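Local coordinates for acyl-CoA dehydrogenase (Slackia heliotrinireducens, PDB 4RM7), which belongs to the acyl-CoA dehydrogenase family, with helical N- and C-terminal domains flanking a beta-sheet middle domain, and assembles from four chains, at residues F112-E115 with Y116-G120. Residues are numbered along the deposited sequence; the frame is centred on the assembly and turned at random.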
ATOM      1  N   PHE A 112     -43.638 -17.559  10.330  1.00 69.55           N
ATOM      2  CA  PHE A 112     -42.223 -17.317  10.578  1.00 57.60           C
ATOM      3  C   PHE A 112     -41.959 -15.988  11.259  1.00 62.01           C
ATOM      4  O   PHE A 112     -41.071 -15.898  12.106  1.00 67.56           O
ATOM      5  CB  PHE A 112     -41.439 -17.380   9.277  1.00 53.36           C
ATOM      6  CG  PHE A 112     -41.414 -18.736   8.661  1.00 57.65           C
ATOM      7  CD1 PHE A 112     -40.449 -19.662   9.034  1.00 60.79           C
ATOM      8  CD2 PHE A 112     -42.362 -19.096   7.716  1.00 64.32           C
ATOM      9  CE1 PHE A 112     -40.423 -20.920   8.475  1.00 63.49           C
ATOM     10  CE2 PHE A 112     -42.349 -20.362   7.147  1.00 71.14           C
ATOM     11  CZ  PHE A 112     -41.378 -21.276   7.524  1.00 68.11           C
ATOM     12  N   ARG A 113     -42.706 -14.951  10.882  1.00 61.50           N
ATOM     13  CA  ARG A 113     -42.528 -13.655  11.521  1.00 61.31           C
ATOM     14  C   ARG A 113     -42.922 -13.776  12.982  1.00 68.65           C
ATOM     15  O   ARG A 113     -42.227 -13.292  13.875  1.00 70.49           O
ATOM     16  CB  ARG A 113     -43.353 -12.558  10.841  1.00 58.56           C
ATOM     17  CG  ARG A 113     -43.466 -11.295  11.711  1.00 60.18           C
ATOM     18  CD  ARG A 113     -43.954 -10.057  10.965  1.00 67.28           C
ATOM     19  NE  ARG A 113     -42.894  -9.379  10.216  1.00 79.19           N
ATOM     20  CZ  ARG A 113     -41.886  -8.685  10.759  1.00 83.77           C
ATOM     21  NH1 ARG A 113     -40.981  -8.099   9.973  1.00 75.80           N
ATOM     22  NH2 ARG A 113     -41.763  -8.579  12.083  1.00 83.48           N
ATOM     23  N   THR A 114     -44.043 -14.445  13.216  1.00 75.04           N
ATOM     24  CA  THR A 114     -44.580 -14.590  14.559  1.00 75.40           C
ATOM     25  C   THR A 114     -43.601 -15.322  15.458  1.00 74.68           C
ATOM     26  O   THR A 114     -43.383 -14.928  16.601  1.00 80.77           O
ATOM     27  CB  THR A 114     -45.924 -15.317  14.539  1.00 72.61           C
ATOM     28  OG1 THR A 114     -46.930 -14.405  14.077  1.00 77.57           O
ATOM     29  CG2 THR A 114     -46.293 -15.815  15.933  1.00 67.11           C
ATOM     30  N   GLU A 115     -42.990 -16.371  14.930  1.00 68.01           N
ATOM     31  CA  GLU A 115     -42.025 -17.116  15.706  1.00 65.69           C
ATOM     32  C   GLU A 115     -40.827 -16.229  16.064  1.00 70.67           C
ATOM     33  O   GLU A 115     -40.304 -16.281  17.183  1.00 76.79           O
ATOM     34  CB  GLU A 115     -41.571 -18.351  14.940  1.00 66.31           C
ATOM     35  CG  GLU A 115     -40.497 -19.117  15.673  1.00 81.36           C
ATOM     36  CD  GLU A 115     -39.981 -20.301  14.899  1.00 97.18           C
ATOM     37  OE1 GLU A 115     -38.749 -20.523  14.936  1.00 98.33           O
ATOM     38  OE2 GLU A 115     -40.803 -21.006  14.266  1.00105.32           O
ATOM     39  N   TYR A 116     -40.408 -15.404  15.112  1.00 65.67           N
ATOM     40  CA  TYR A 116     -39.271 -14.525  15.314  1.00 60.63           C
ATOM     41  C   TYR A 116     -39.563 -13.478  16.389  1.00 65.54           C
ATOM     42  O   TYR A 116     -38.707 -13.174  17.220  1.00 66.55           O
ATOM     43  CB  TYR A 116     -38.883 -13.852  13.993  1.00 56.42           C
ATOM     44  CG  TYR A 116     -37.708 -12.901  14.096  1.00 54.02           C
ATOM     45  CD1 TYR A 116     -36.475 -13.340  14.552  1.00 52.09           C
ATOM     46  CD2 TYR A 116     -37.839 -11.559  13.728  1.00 53.19           C
ATOM     47  CE1 TYR A 116     -35.397 -12.473  14.640  1.00 53.06           C
ATOM     48  CE2 TYR A 116     -36.772 -10.679  13.813  1.00 49.62           C
ATOM     49  CZ  TYR A 116     -35.555 -11.143  14.268  1.00 53.12           C
ATOM     50  OH  TYR A 116     -34.497 -10.273  14.349  1.00 53.81           O
ATOM     51  N   GLN A 117     -40.777 -12.938  16.384  1.00 69.46           N
ATOM     52  CA  GLN A 117     -41.156 -11.927  17.368  1.00 69.99           C
ATOM     53  C   GLN A 117     -41.358 -12.530  18.749  1.00 71.78           C
ATOM     54  O   GLN A 117     -41.121 -11.877  19.766  1.00 81.82           O
ATOM     55  CB  GLN A 117     -42.410 -11.190  16.905  1.00 70.90           C
ATOM     56  CG  GLN A 117     -42.131 -10.368  15.651  1.00 72.29           C
ATOM     57  CD  GLN A 117     -43.361  -9.722  15.049  1.00 82.31           C
ATOM     58  OE1 GLN A 117     -43.272  -8.660  14.431  1.00 89.36           O
ATOM     59  NE2 GLN A 117     -44.514 -10.362  15.211  1.00 83.88           N
ATOM     60  N   ASP A 118     -41.757 -13.793  18.788  1.00 70.76           N
ATOM     61  CA  ASP A 118     -42.005 -14.453  20.058  1.00 75.36           C
ATOM     62  C   ASP A 118     -40.751 -15.096  20.649  1.00 75.51           C
ATOM     63  O   ASP A 118     -40.693 -15.338  21.847  1.00 82.31           O
ATOM     64  CB  ASP A 118     -43.107 -15.509  19.906  1.00 76.39           C
ATOM     65  CG  ASP A 118     -44.452 -14.909  19.502  1.00 83.62           C
ATOM     66  OD1 ASP A 118     -44.638 -13.678  19.641  1.00 85.24           O
ATOM     67  OD2 ASP A 118     -45.333 -15.679  19.052  1.00 89.91           O
ATOM     68  N   THR A 119     -39.748 -15.384  19.826  1.00 71.88           N
ATOM     69  CA  THR A 119     -38.559 -16.057  20.352  1.00 69.87           C
ATOM     70  C   THR A 119     -37.231 -15.389  19.991  1.00 71.23           C
ATOM     71  O   THR A 119     -36.227 -15.627  20.657  1.00 71.93           O
ATOM     72  CB  THR A 119     -38.481 -17.507  19.874  1.00 70.04           C
ATOM     73  OG1 THR A 119     -38.090 -17.529  18.496  1.00 67.24           O
ATOM     74  CG2 THR A 119     -39.827 -18.196  20.036  1.00 69.94           C
ATOM     75  N   GLY A 120     -37.233 -14.555  18.962  1.00 68.40           N
ATOM     76  CA  GLY A 120     -36.010 -13.922  18.518  1.00 63.54           C
ATOM     77  C   GLY A 120     -35.172 -14.808  17.633  1.00 62.73           C
ATOM     78  O   GLY A 120     -34.023 -14.513  17.361  1.00 61.94           O
TER
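Tyr116 N bonds to Phe112 O at 3.1 Å in the last turns of helix 106-119. This is the i to i+4 pattern of an alpha helix, and the next three residues repeat it. Gln117 bonds to Arg113 twice. Its backbone N meets Arg113 O at 2.9 Å, and its OE1 takes Arg113 NH2 at 2.8 Å. The arginine bends at chi3 (-81°), which brings the guanidinium edge to the amide. The donor sits above the amide plane, 51° out of it. Arg113 NH1 also forms a salt bridge with Glu101, so the guanidinium is gripped from two helices. Asp118 N bonds to Thr114 O at 3.0 Å, while Asp118 OD2 lies alongside Thr114 CG2. Thr119 grips Glu115 O twice, through N at 2.8 Å and OG1 at 2.9 Å, from opposite faces of the carbonyl plane. Its OG1 also receives Arg121 N, which ties the helix end to the following chain. Gly120 ends the helix with positive phi (81°), and its N still bonds to Tyr116 O. In the helical N-terminal domain, the Tyr116 ring packs against Leu94 and Leu97 of helix 90-103 and Phe49 and Val50 of helix 43-50. Phe112 meets the ring of Tyr124 nearly at right angles, where strand 124-127 begins.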